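Side-chain contacts in glucokinase (Thermus thermophilus, PDB 3VOV), which catalyses, as a hexokinase of the ROK family, the ATP-dependent phosphorylation of glucose and probably of related hexoses: residues E37-A42 against P83-F88; E59-G64 against R92-A97; V4-G9 against A44-R49; P101-N106 against L295-G300; K21-K26 against A284-A289. All blocks are in the same frame, centred on the assembly; numbering follows the deposited sequence. Where two conformers were deposited one is given.

Contact 1. Residues E37-A42 against P83-F88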
# COMPACT_ATOMS: atom_id res chain seq x y z
N GLU B 37 6.19 25.83 37.64
CA GLU B 37 6.17 25.99 39.08
C GLU B 37 4.76 26.20 39.59
O GLU B 37 4.38 25.62 40.61
CB GLU B 37 7.13 27.11 39.54
CG GLU B 37 6.93 27.55 40.99
CD GLU B 37 8.03 28.50 41.49
OE1 GLU B 37 9.21 28.35 41.05
OE2 GLU B 37 7.73 29.40 42.33
N ARG B 38 3.97 27.00 38.87
CA ARG B 38 2.60 27.21 39.28
C ARG B 38 1.70 25.98 39.04
O ARG B 38 0.82 25.68 39.84
CB ARG B 38 2.00 28.43 38.60
CG ARG B 38 0.86 28.98 39.42
CD ARG B 38 1.37 29.93 40.50
NE ARG B 38 1.97 31.11 39.89
CZ ARG B 38 1.28 32.16 39.44
NH1 ARG B 38 -0.05 32.18 39.54
NH2 ARG B 38 1.92 33.18 38.89
N VAL B 39 1.96 25.26 37.95
CA VAL B 39 1.29 24.00 37.67
C VAL B 39 1.55 23.02 38.81
O VAL B 39 0.64 22.36 39.33
CB VAL B 39 1.74 23.39 36.33
CG1 VAL B 39 1.16 21.96 36.15
CG2 VAL B 39 1.28 24.30 35.19
N ALA B 40 2.79 22.94 39.22
CA ALA B 40 3.14 22.06 40.32
C ALA B 40 2.40 22.46 41.61
O ALA B 40 1.88 21.58 42.32
CB ALA B 40 4.65 22.06 40.51
N GLU B 41 2.32 23.77 41.91
CA GLU B 41 1.51 24.22 43.07
C GLU B 41 0.03 23.89 42.91
O GLU B 41 -0.61 23.45 43.86
CB GLU B 41 1.64 25.72 43.34
CG GLU B 41 3.05 26.17 43.70
CD GLU B 41 3.28 27.68 43.55
OE1 GLU B 41 4.46 28.09 43.62
OE2 GLU B 41 2.29 28.45 43.34
N ALA B 42 -0.52 24.09 41.72
CA ALA B 42 -1.91 23.75 41.50
C ALA B 42 -2.17 22.26 41.73
O ALA B 42 -3.19 21.90 42.30
CB ALA B 42 -2.36 24.13 40.09
N PRO B 83 1.99 25.50 28.87
CA PRO B 83 3.17 26.38 28.83
C PRO B 83 4.28 26.05 29.85
O PRO B 83 3.98 25.86 31.05
CB PRO B 83 2.57 27.77 29.08
CG PRO B 83 1.14 27.65 28.67
CD PRO B 83 0.75 26.27 29.10
N GLY B 84 5.53 25.91 29.31
CA GLY B 84 6.90 25.68 30.06
C GLY B 84 6.38 24.76 31.44
O GLY B 84 6.97 24.90 32.53
N VAL B 85 5.43 23.75 31.29
CA VAL B 85 6.04 22.34 31.50
C VAL B 85 7.07 21.56 30.64
O VAL B 85 7.06 20.31 30.67
CB VAL B 85 4.81 21.45 31.86
CG1 VAL B 85 3.97 22.18 32.91
CG2 VAL B 85 3.95 21.23 30.62
N GLN B 86 7.97 22.26 29.95
CA GLN B 86 9.01 21.62 29.14
C GLN B 86 10.22 21.06 29.93
O GLN B 86 10.90 21.79 30.66
CB GLN B 86 9.48 22.57 28.02
CG GLN B 86 8.72 22.38 26.69
CD GLN B 86 9.52 21.59 25.64
OE1 GLN B 86 9.13 20.47 25.25
NE2 GLN B 86 10.63 22.17 25.17
N ASP B 87 10.47 19.77 29.75
CA ASP B 87 11.51 19.06 30.51
C ASP B 87 11.40 19.35 32.00
O ASP B 87 12.40 19.35 32.72
CB ASP B 87 12.92 19.39 30.00
CG ASP B 87 13.18 18.87 28.59
OD1 ASP B 87 13.54 19.70 27.72
OD2 ASP B 87 13.02 17.64 28.36
N PHE B 88 10.16 19.56 32.45
CA PHE B 88 9.87 19.96 33.80
C PHE B 88 9.85 18.79 34.81
O PHE B 88 9.10 17.83 34.63
CB PHE B 88 8.58 20.75 33.82
CG PHE B 88 8.31 21.38 35.11
CD1 PHE B 88 9.06 22.46 35.54
CD2 PHE B 88 7.33 20.86 35.94
CE1 PHE B 88 8.82 23.03 36.76
CE2 PHE B 88 7.10 21.43 37.16
CZ PHE B 88 7.85 22.51 37.56
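Phe88 meets the first turns of helix 36-54 with the far end of its ring. Its CZ lies 3.7 Å from the backbone N of Glu37, approached obliquely. The next turn is met differently: CB of Ala40 sits near the ring plane, at the edge, 4.2 Å from Phe88 CE2. The ring reaches both places because CG stands anti to the backbone N (chi1 -171°), which carries it from the loop toward the helix. A second apolar touch lies beside it, where Val39 CG2 comes within 4.1 Å of Val85 CG1, the two valines crossing at about a right angle. No hydrogen bond links the two segments, and about 172 Å² is buried between them, so the loop is held against this part of the helix by van der Waals contact.

The residues 83-88 belong to the connection from strand 75-76 to helix 90-98. Here Asp87 and Phe88 both face Ile76, forming a G1 beta bulge: Phe88 makes a backbone hydrogen bond with Ile76 and Asp87 one with Arg77. The bulge probably helps to set the backbone from which the phenyl ring projects. Farther out, helix 90-98 supplies the next layer, with Ile93 touching both Phe88 and Ala40 and Ile90 resting on Ala40. On the helix itself, the backbone bond from Glu41 N to Glu37 O, 3.1 Å, belongs to the helical turn that carries Glu37 and Ala40.

Contact 2. Residues E59-G64 against R92-A97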
# COMPACT_ATOMS: atom_id res chain seq x y z
N GLU B 59 -1.63 7.62 50.71
CA GLU B 59 -0.22 7.32 50.94
C GLU B 59 0.73 7.42 49.75
O GLU B 59 1.95 7.27 49.91
CB GLU B 59 0.00 6.02 51.71
CG GLU B 59 -0.79 4.83 51.37
CD GLU B 59 -0.61 3.79 52.47
OE1 GLU B 59 -1.22 3.95 53.55
OE2 GLU B 59 0.16 2.82 52.26
N ALA B 60 0.19 7.73 48.57
CA ALA B 60 0.99 7.93 47.37
C ALA B 60 0.14 8.74 46.41
O ALA B 60 -1.10 8.80 46.57
CB ALA B 60 1.39 6.61 46.73
N ILE B 61 0.80 9.36 45.44
CA ILE B 61 0.07 10.12 44.46
C ILE B 61 0.36 9.52 43.08
O ILE B 61 1.51 9.17 42.78
CB ILE B 61 0.50 11.58 44.54
CG1 ILE B 61 0.07 12.18 45.90
CG2 ILE B 61 -0.05 12.38 43.35
CD1 ILE B 61 0.28 13.67 45.99
N GLY B 62 -0.68 9.36 42.26
CA GLY B 62 -0.46 8.97 40.87
C GLY B 62 -0.82 10.16 40.01
O GLY B 62 -1.83 10.83 40.26
N LEU B 63 0.05 10.45 39.05
CA LEU B 63 -0.10 11.61 38.17
C LEU B 63 -0.04 11.23 36.70
O LEU B 63 1.02 10.73 36.20
CB LEU B 63 0.99 12.65 38.46
CG LEU B 63 1.07 13.84 37.46
CD1 LEU B 63 -0.22 14.73 37.50
CD2 LEU B 63 2.31 14.72 37.82
N GLY B 64 -1.13 11.51 36.00
CA GLY B 64 -1.29 11.17 34.63
C GLY B 64 -1.13 12.43 33.83
O GLY B 64 -1.68 13.49 34.18
N ARG B 92 9.84 14.97 41.39
CA ARG B 92 10.53 15.38 42.64
C ARG B 92 9.86 16.58 43.26
O ARG B 92 9.73 16.65 44.46
CB ARG B 92 12.01 15.66 42.38
CG ARG B 92 12.86 14.41 42.30
CD ARG B 92 12.85 13.59 43.60
NE ARG B 92 13.78 12.49 43.39
CZ ARG B 92 13.47 11.26 43.00
NH1 ARG B 92 14.44 10.38 42.81
NH2 ARG B 92 12.19 10.88 42.87
N ILE B 93 9.46 17.54 42.44
CA ILE B 93 8.86 18.74 42.93
C ILE B 93 7.59 18.34 43.67
O ILE B 93 7.37 18.75 44.81
CB ILE B 93 8.54 19.69 41.78
CG1 ILE B 93 9.83 20.25 41.18
CG2 ILE B 93 7.72 20.85 42.28
CD1 ILE B 93 9.64 20.94 39.86
N LEU B 94 6.76 17.50 43.04
CA LEU B 94 5.53 17.08 43.69
C LEU B 94 5.78 16.31 44.96
O LEU B 94 5.08 16.50 45.91
CB LEU B 94 4.63 16.26 42.75
CG LEU B 94 3.22 16.78 42.44
CD1 LEU B 94 2.34 15.69 41.80
CD2 LEU B 94 2.48 17.51 43.57
N GLU B 95 6.77 15.42 44.95
CA GLU B 95 7.11 14.66 46.13
C GLU B 95 7.52 15.62 47.24
O GLU B 95 7.16 15.43 48.41
CB GLU B 95 8.27 13.69 45.82
CG GLU B 95 7.82 12.53 44.89
CD GLU B 95 8.87 11.47 44.62
OE1 GLU B 95 10.08 11.77 44.71
OE2 GLU B 95 8.49 10.32 44.32
N GLU B 96 8.32 16.62 46.90
CA GLU B 96 8.79 17.53 47.97
C GLU B 96 7.63 18.33 48.56
O GLU B 96 7.52 18.45 49.78
CB GLU B 96 9.93 18.42 47.46
CG GLU B 96 11.23 17.57 47.16
CD GLU B 96 11.95 17.14 48.44
OE1 GLU B 96 11.84 17.85 49.45
OE2 GLU B 96 12.62 16.10 48.45
N ALA B 97 6.73 18.83 47.72
CA ALA B 97 5.57 19.62 48.16
C ALA B 97 4.58 18.84 49.04
O ALA B 97 3.97 19.34 49.96
CB ALA B 97 4.85 20.16 46.94
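A beta-alpha-beta crossover contains this contact, in which Leu94 packs on Ile61 and Leu63: strand 61-65 leads through a small antiparallel hairpin to helix 90-98 and on to strand 102-106, its parallel neighbour in the sheet. One methyl of the helix does the touching. CD1 of Leu94 lies 4.1 Å from CD2 of Leu63 and 4.4 Å from CG2 of Ile61, so it meets two strand residues that point to the same side of the sheet with Gly62 between them. Leu63 crosses Leu94 obliquely; its CG stands anti to the backbone N (chi1 172°), extending the branch toward the helix. The buried area is modest, 115 Å², and all three participants are buried.

On its outer side the helix carries a salt bridge from Arg92 NH2 to Glu95 OE1, 2.9 Å, bent to 134° at the hydrogen and reaching the syn side of the carboxylate 33° out of its plane. The other oxygen, Glu95 OE2, accepts a hydrogen bond from Val102 N, tying the helix to the strand that follows it. Leu94 also touches Leu6 of strand 3-8 and Ala44 of helix 36-54, while Leu63 reaches Leu43, placing the contact where two helices meet over neighbouring parallel strands.

Contact 3. Residues V4-G9 against A44-R49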
# COMPACT_ATOMS: atom_id res chain seq x y z
N VAL B 4 -3.99 9.20 46.16
CA VAL B 4 -4.58 10.33 45.46
C VAL B 4 -4.23 10.20 43.98
O VAL B 4 -3.09 9.91 43.67
CB VAL B 4 -4.00 11.66 45.97
CG1 VAL B 4 -4.46 12.82 45.10
CG2 VAL B 4 -4.40 11.87 47.48
N GLY B 5 -5.23 10.32 43.10
CA GLY B 5 -4.96 10.40 41.67
C GLY B 5 -4.97 11.85 41.23
O GLY B 5 -5.74 12.65 41.77
N LEU B 6 -4.14 12.18 40.26
CA LEU B 6 -4.16 13.50 39.62
C LEU B 6 -4.13 13.29 38.11
O LEU B 6 -3.38 12.42 37.62
CB LEU B 6 -2.92 14.33 40.02
CG LEU B 6 -2.78 14.77 41.47
CD1 LEU B 6 -1.36 15.27 41.85
CD2 LEU B 6 -3.82 15.89 41.68
N ASP B 7 -4.92 14.05 37.36
CA ASP B 7 -4.89 13.95 35.89
C ASP B 7 -4.61 15.36 35.38
O ASP B 7 -5.44 16.26 35.59
CB ASP B 7 -6.23 13.38 35.33
CG ASP B 7 -6.15 13.04 33.82
OD1 ASP B 7 -5.04 12.80 33.27
OD2 ASP B 7 -7.20 13.01 33.14
N LEU B 8 -3.44 15.58 34.78
CA LEU B 8 -3.05 16.91 34.39
C LEU B 8 -3.41 17.08 32.92
O LEU B 8 -2.82 16.44 32.09
CB LEU B 8 -1.53 17.10 34.55
CG LEU B 8 -0.92 18.36 33.89
CD1 LEU B 8 -1.49 19.72 34.52
CD2 LEU B 8 0.63 18.33 33.97
N GLY B 9 -4.40 17.93 32.61
CA GLY B 9 -4.72 18.24 31.20
C GLY B 9 -4.36 19.67 30.81
O GLY B 9 -3.92 20.48 31.64
N ALA B 44 -0.41 20.16 43.73
CA ALA B 44 -0.31 19.89 45.17
C ALA B 44 -1.58 20.36 45.92
O ALA B 44 -2.09 19.66 46.79
CB ALA B 44 0.94 20.56 45.75
N GLU B 45 -2.06 21.55 45.58
CA GLU B 45 -3.25 22.12 46.18
C GLU B 45 -4.46 21.26 45.86
O GLU B 45 -5.30 21.04 46.72
CB GLU B 45 -3.47 23.55 45.68
CG GLU B 45 -2.53 24.55 46.39
CD GLU B 45 -2.45 25.92 45.69
OE1 GLU B 45 -3.25 26.21 44.74
OE2 GLU B 45 -1.58 26.72 46.13
N ALA B 46 -4.55 20.79 44.62
CA ALA B 46 -5.71 19.97 44.20
C ALA B 46 -5.67 18.67 44.96
O ALA B 46 -6.73 18.21 45.43
CB ALA B 46 -5.76 19.73 42.65
N ALA B 47 -4.47 18.10 45.09
CA ALA B 47 -4.28 16.92 45.93
C ALA B 47 -4.81 17.15 47.36
O ALA B 47 -5.63 16.36 47.86
CB ALA B 47 -2.80 16.49 45.94
N GLU B 48 -4.35 18.24 48.00
CA GLU B 48 -4.75 18.54 49.39
C GLU B 48 -6.25 18.71 49.51
O GLU B 48 -6.88 18.16 50.44
CB GLU B 48 -4.02 19.78 49.93
CG GLU B 48 -3.28 19.48 51.26
CD GLU B 48 -3.90 20.10 52.55
OE1 GLU B 48 -5.14 20.04 52.78
OE2 GLU B 48 -3.09 20.63 53.37
N ARG B 49 -6.83 19.47 48.58
CA ARG B 49 -8.26 19.64 48.55
C ARG B 49 -9.04 18.32 48.44
O ARG B 49 -10.03 18.10 49.17
CB ARG B 49 -8.69 20.64 47.46
CG ARG B 49 -10.17 20.94 47.51
CD ARG B 49 -10.56 22.06 46.58
NE ARG B 49 -11.95 21.86 46.19
CZ ARG B 49 -12.56 22.48 45.18
NH1 ARG B 49 -11.91 23.37 44.42
NH2 ARG B 49 -13.83 22.18 44.92
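This is helix-on-sheet packing at the middle of the five-stranded mixed sheet, where Val4 and Leu6 of central strand 3-8 meet Ala46 and Ala47 of helix 36-54. The axes of the short segments approach to 9.0 Å, with their N-to-C directions 139° apart, so the helix runs back across the strand at a marked slant rather than along it. The nearest CA atoms are those of Val4 and Ala47, 6.6 Å apart.

Val4 touches through CG1, the branch anti to the backbone N, which lies alongside the Ala47 methyl with CG1 4.1 Å from CB. Leu6 brings its CD2 up to the backbone where Ala46 joins Ala47, 4.1 Å from Ala47 N and 4.4 Å from the CB of each alanine. That reach follows from CG standing anti to the carbonyl carbon (chi1 -66°). Beyond the pair, Ile61 and Leu63 of strand 61-65 and Ala15 of strand 12-18 touch Leu6, while Ile13 and Ala15 lie against Ala46.

The helix divides its chemistry between two sides. Glu48 and Arg49 are exposed, in salt bridges with Arg52 and Glu53 respectively, whereas the residues touching the strand are small and buried. With methyl groups as the only helix side chains in the interface, Leu6 can come up to the helix backbone itself; the contact rests on shape and burial of carbon, with no hydrogen bond across it.

Contact 4. Residues P101-N106 against L295-G300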
# COMPACT_ATOMS: atom_id res chain seq x y z
N PRO B 101 5.32 9.74 47.92
CA PRO B 101 5.88 9.28 46.64
C PRO B 101 4.88 9.55 45.50
O PRO B 101 3.65 9.48 45.71
CB PRO B 101 6.10 7.77 46.87
CG PRO B 101 5.09 7.40 47.90
CD PRO B 101 4.99 8.62 48.82
N VAL B 102 5.41 9.93 44.34
CA VAL B 102 4.62 10.27 43.17
C VAL B 102 4.99 9.26 42.07
O VAL B 102 6.18 9.00 41.83
CB VAL B 102 4.95 11.70 42.70
CG1 VAL B 102 4.33 11.97 41.33
CG2 VAL B 102 4.46 12.74 43.70
N PHE B 103 3.96 8.72 41.41
CA PHE B 103 4.12 7.78 40.30
C PHE B 103 3.50 8.37 39.03
O PHE B 103 2.31 8.68 38.99
CB PHE B 103 3.48 6.42 40.68
CG PHE B 103 4.11 5.75 41.89
CD1 PHE B 103 5.28 5.00 41.74
CD2 PHE B 103 3.56 5.90 43.16
CE1 PHE B 103 5.88 4.39 42.85
CE2 PHE B 103 4.15 5.29 44.30
CZ PHE B 103 5.31 4.52 44.14
N LEU B 104 4.33 8.57 38.01
CA LEU B 104 3.91 9.20 36.76
C LEU B 104 3.38 8.16 35.78
O LEU B 104 3.87 7.04 35.73
CB LEU B 104 5.13 9.79 36.08
CG LEU B 104 5.90 10.91 36.76
CD1 LEU B 104 6.77 11.58 35.68
CD2 LEU B 104 4.97 11.93 37.38
N GLU B 105 2.42 8.56 34.95
CA GLU B 105 1.96 7.66 33.92
C GLU B 105 1.47 8.49 32.74
O GLU B 105 0.98 9.61 32.92
CB GLU B 105 0.88 6.73 34.46
CG GLU B 105 0.37 5.63 33.44
CD GLU B 105 1.49 4.78 32.90
OE1 GLU B 105 2.16 5.20 31.91
OE2 GLU B 105 1.69 3.67 33.44
N ASN B 106 1.66 7.97 31.54
CA ASN B 106 1.12 8.58 30.33
C ASN B 106 -0.42 8.48 30.39
O ASN B 106 -0.96 7.47 30.85
CB ASN B 106 1.73 7.84 29.13
CG ASN B 106 0.86 7.87 27.93
OD1 ASN B 106 0.74 8.91 27.26
ND2 ASN B 106 0.25 6.74 27.62
N LEU B 295 -1.61 0.38 42.71
CA LEU B 295 -0.95 -0.87 42.38
C LEU B 295 0.56 -0.79 42.67
O LEU B 295 1.15 -1.77 43.04
CB LEU B 295 -1.22 -1.27 40.92
CG LEU B 295 -2.72 -1.50 40.66
CD1 LEU B 295 -3.03 -1.59 39.16
CD2 LEU B 295 -3.33 -2.75 41.41
N GLU B 296 1.20 0.36 42.50
CA GLU B 296 2.60 0.43 42.89
C GLU B 296 2.76 0.20 44.38
O GLU B 296 3.63 -0.54 44.79
CB GLU B 296 3.21 1.79 42.54
CG GLU B 296 3.59 1.89 41.11
CD GLU B 296 4.99 1.32 40.86
OE1 GLU B 296 5.43 1.41 39.70
OE2 GLU B 296 5.65 0.82 41.81
N VAL B 297 1.92 0.84 45.19
CA VAL B 297 2.03 0.72 46.64
C VAL B 297 1.69 -0.70 47.09
O VAL B 297 2.41 -1.29 47.92
CB VAL B 297 1.14 1.72 47.37
CG1 VAL B 297 1.07 1.37 48.86
CG2 VAL B 297 1.65 3.14 47.14
N LYS B 298 0.59 -1.24 46.56
CA LYS B 298 0.24 -2.65 46.68
C LYS B 298 1.38 -3.63 46.27
O LYS B 298 1.67 -4.57 47.01
CB LYS B 298 -1.02 -2.93 45.86
CG LYS B 298 -1.82 -4.10 46.35
CD LYS B 298 -2.69 -4.71 45.26
CE LYS B 298 -3.45 -5.91 45.86
NZ LYS B 298 -4.09 -6.82 44.86
N ASP B 299 2.00 -3.40 45.10
CA ASP B 299 3.15 -4.20 44.60
C ASP B 299 4.45 -3.98 45.35
O ASP B 299 5.33 -4.85 45.34
CB ASP B 299 3.46 -3.90 43.11
CG ASP B 299 2.42 -4.47 42.14
OD1 ASP B 299 1.48 -5.18 42.57
OD2 ASP B 299 2.55 -4.18 40.92
N GLY B 300 4.61 -2.80 45.96
CA GLY B 300 5.88 -2.41 46.60
C GLY B 300 6.27 -3.27 47.79
O GLY B 300 5.72 -3.13 48.89
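Phe103 and Glu296 have the nearest CA atoms across the contact, 7.9 Å apart, where strand 102-106 passes the last turns of helix 284-299; no hydrogen bond joins the two segments. The phenyl ring of Phe103 is covered on one face by the Glu296 side chain. Glu296 CB makes a CH-pi contact, 3.7 Å from the Phe103 ring centroid and only 10° off the ring normal, and Glu296 CG follows at 3.6 Å from Phe103 CD1. Because the glutamate chain bends at its second torsion (chi2 -86°), the carboxylate folds back over the ring rim, its plane 11° from the ring's. Val297 CG2 adds a looser touch, 4.4 Å from Phe103 CE2. Were Phe103 replaced by an alanine, the aliphatic part of Glu296 would probably lose its aromatic platform and the carboxylate be freer to turn.

Nearby, Glu105 pairs with Arg148 in a salt bridge, while Glu296 OE1 makes a weak, long ion pair with the same arginine. Strand 102-106 is an outermost strand of the N-terminal five-stranded sheet, and packing of the C-terminal helix back onto that sheet is consistent with the bilobal fold of ROK sugar kinases in the actin-like ATPase clan.

Contact 5. Residues K21-K26 against A284-A289; sequences KRLLSK and AGLLGA
Leu23 lies over two consecutive leucines of helix 284-299, its isobutyl end set at a slant to both. CD1 of Leu23 is 3.9 Å from CD2 of Leu286, and CG of Leu23 is 3.8 Å from CD2 of Leu287, so the branch point and one methyl each find a partner; CD2 of Leu23 lies within 4.1 Å of that same Leu287 CD2. The two helix leucines get there by different torsions. The first bond of Leu286 points toward the loop, and CG, anti to the backbone N (chi1 178°), carries CD2 on to Leu23, whereas Leu287 has CG anti to the carbonyl carbon (chi1 -69°) and brings its end closer than its first bond would suggest. An alanine in place of Leu23 is likely to open a gap over Leu286 and Leu287 and weaken the hold of the loop on the helix.

Lys26 flanks the group with its aliphatic chain, CE lying 4.3 Å from Leu286 CD2. The loop, which joins strands 12-18 and 27-30, is also tied down by Ser25, whose OG is hydrogen-bonded to Ala50 O and Val17 N. Leu286 also rests on Ala14, and Leu287 on Phe18 and Leu118.

Between the two segments the contact is apolar: methyl contact helps to cover Leu286 and Leu287, while Lys26 lends carbon to them and its NZ forms a salt bridge with Glu283, just outside the segments.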
# COMPACT_ATOMS: atom_id res chain seq x y z
N LYS B 21 -10.94 1.00 44.29
CA LYS B 21 -12.12 0.72 43.44
C LYS B 21 -12.88 1.98 43.09
O LYS B 21 -13.39 2.08 42.00
CB LYS B 21 -13.11 -0.26 44.13
CG LYS B 21 -12.65 -1.76 44.15
CD LYS B 21 -12.14 -2.24 42.74
CE LYS B 21 -12.26 -3.76 42.49
NZ LYS B 21 -11.56 -4.10 41.18
N ARG B 22 -12.98 2.93 44.02
CA ARG B 22 -13.81 4.12 43.85
C ARG B 22 -13.10 5.37 44.24
O ARG B 22 -12.25 5.35 45.14
CB ARG B 22 -15.11 4.06 44.71
CG ARG B 22 -16.05 2.94 44.32
CD ARG B 22 -17.36 3.05 45.10
NE ARG B 22 -18.33 2.11 44.58
CZ ARG B 22 -18.40 0.84 44.93
NH1 ARG B 22 -17.57 0.35 45.85
NH2 ARG B 22 -19.36 0.07 44.41
N LEU B 23 -13.46 6.47 43.56
CA LEU B 23 -13.05 7.78 44.03
C LEU B 23 -13.77 8.10 45.35
O LEU B 23 -14.97 7.84 45.45
CB LEU B 23 -13.42 8.82 42.99
CG LEU B 23 -12.59 8.77 41.67
CD1 LEU B 23 -13.15 9.76 40.60
CD2 LEU B 23 -11.12 9.02 41.99
N LEU B 24 -13.06 8.67 46.33
CA LEU B 24 -13.73 9.17 47.54
C LEU B 24 -13.96 10.66 47.49
O LEU B 24 -14.67 11.20 48.35
CB LEU B 24 -13.00 8.78 48.84
CG LEU B 24 -12.68 7.28 48.95
CD1 LEU B 24 -11.84 6.95 50.19
CD2 LEU B 24 -13.92 6.42 48.90
N SER B 25 -13.37 11.33 46.49
CA SER B 25 -13.54 12.74 46.23
C SER B 25 -13.21 13.04 44.78
O SER B 25 -12.60 12.21 44.10
CB SER B 25 -12.66 13.61 47.16
OG SER B 25 -11.26 13.30 47.07
N LYS B 26 -13.64 14.20 44.31
CA LYS B 26 -13.33 14.65 42.96
C LYS B 26 -13.25 16.18 42.84
O LYS B 26 -14.26 16.87 42.99
CB LYS B 26 -14.30 14.10 41.92
CG LYS B 26 -13.85 14.49 40.53
CD LYS B 26 -14.43 13.67 39.42
CE LYS B 26 -13.92 14.20 38.08
NZ LYS B 26 -14.77 13.65 37.00
N ALA B 284 -11.57 8.28 33.05
CA ALA B 284 -10.64 7.14 32.91
C ALA B 284 -9.22 7.58 33.28
O ALA B 284 -8.50 6.87 33.95
CB ALA B 284 -10.65 6.57 31.47
N GLY B 285 -8.82 8.77 32.87
CA GLY B 285 -7.42 9.19 33.12
C GLY B 285 -7.13 9.37 34.62
O GLY B 285 -6.07 8.98 35.09
N LEU B 286 -8.06 10.02 35.34
CA LEU B 286 -7.96 10.20 36.80
C LEU B 286 -7.94 8.85 37.48
O LEU B 286 -7.07 8.60 38.33
CB LEU B 286 -9.12 11.09 37.35
CG LEU B 286 -9.12 11.29 38.88
CD1 LEU B 286 -7.83 11.85 39.37
CD2 LEU B 286 -10.31 12.17 39.39
N LEU B 287 -8.90 7.99 37.15
CA LEU B 287 -8.94 6.62 37.71
C LEU B 287 -7.63 5.85 37.46
O LEU B 287 -7.08 5.24 38.37
CB LEU B 287 -10.15 5.84 37.15
CG LEU B 287 -11.50 6.35 37.65
CD1 LEU B 287 -12.69 5.74 36.87
CD2 LEU B 287 -11.65 6.06 39.18
N GLY B 288 -7.10 5.93 36.22
CA GLY B 288 -5.86 5.18 35.93
C GLY B 288 -4.64 5.80 36.61
O GLY B 288 -3.68 5.10 36.92
N ALA B 289 -4.64 7.11 36.80
CA ALA B 289 -3.54 7.75 37.56
C ALA B 289 -3.59 7.28 39.02
O ALA B 289 -2.57 6.96 39.64
CB ALA B 289 -3.67 9.26 37.49

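In the fold
All five contacts belong to the N-terminal half's five-stranded sheet and the elements packed round it. Along the chain they open in the order 3, 5, 1, 2, 4. Contacts 3, 2 and 4 use strands 3-8, 61-65 and 102-106, successive parallel neighbours; centres of contacts 2 and 3 are 9 Å apart, those of 2 and 4 are 10 Å. Helix 36-54 serves contacts 1 and 3, meeting helix 90-98 through Ala40 and Ile93. Helix 284-299 serves contacts 4 and 5 and sets Ala289 against strands 3-8 and 61-65 from the other face. The sheet is thus sandwiched between early helices and the C-terminal one, bringing the chain's two ends together, consistent with one lobe of an actin-like fold.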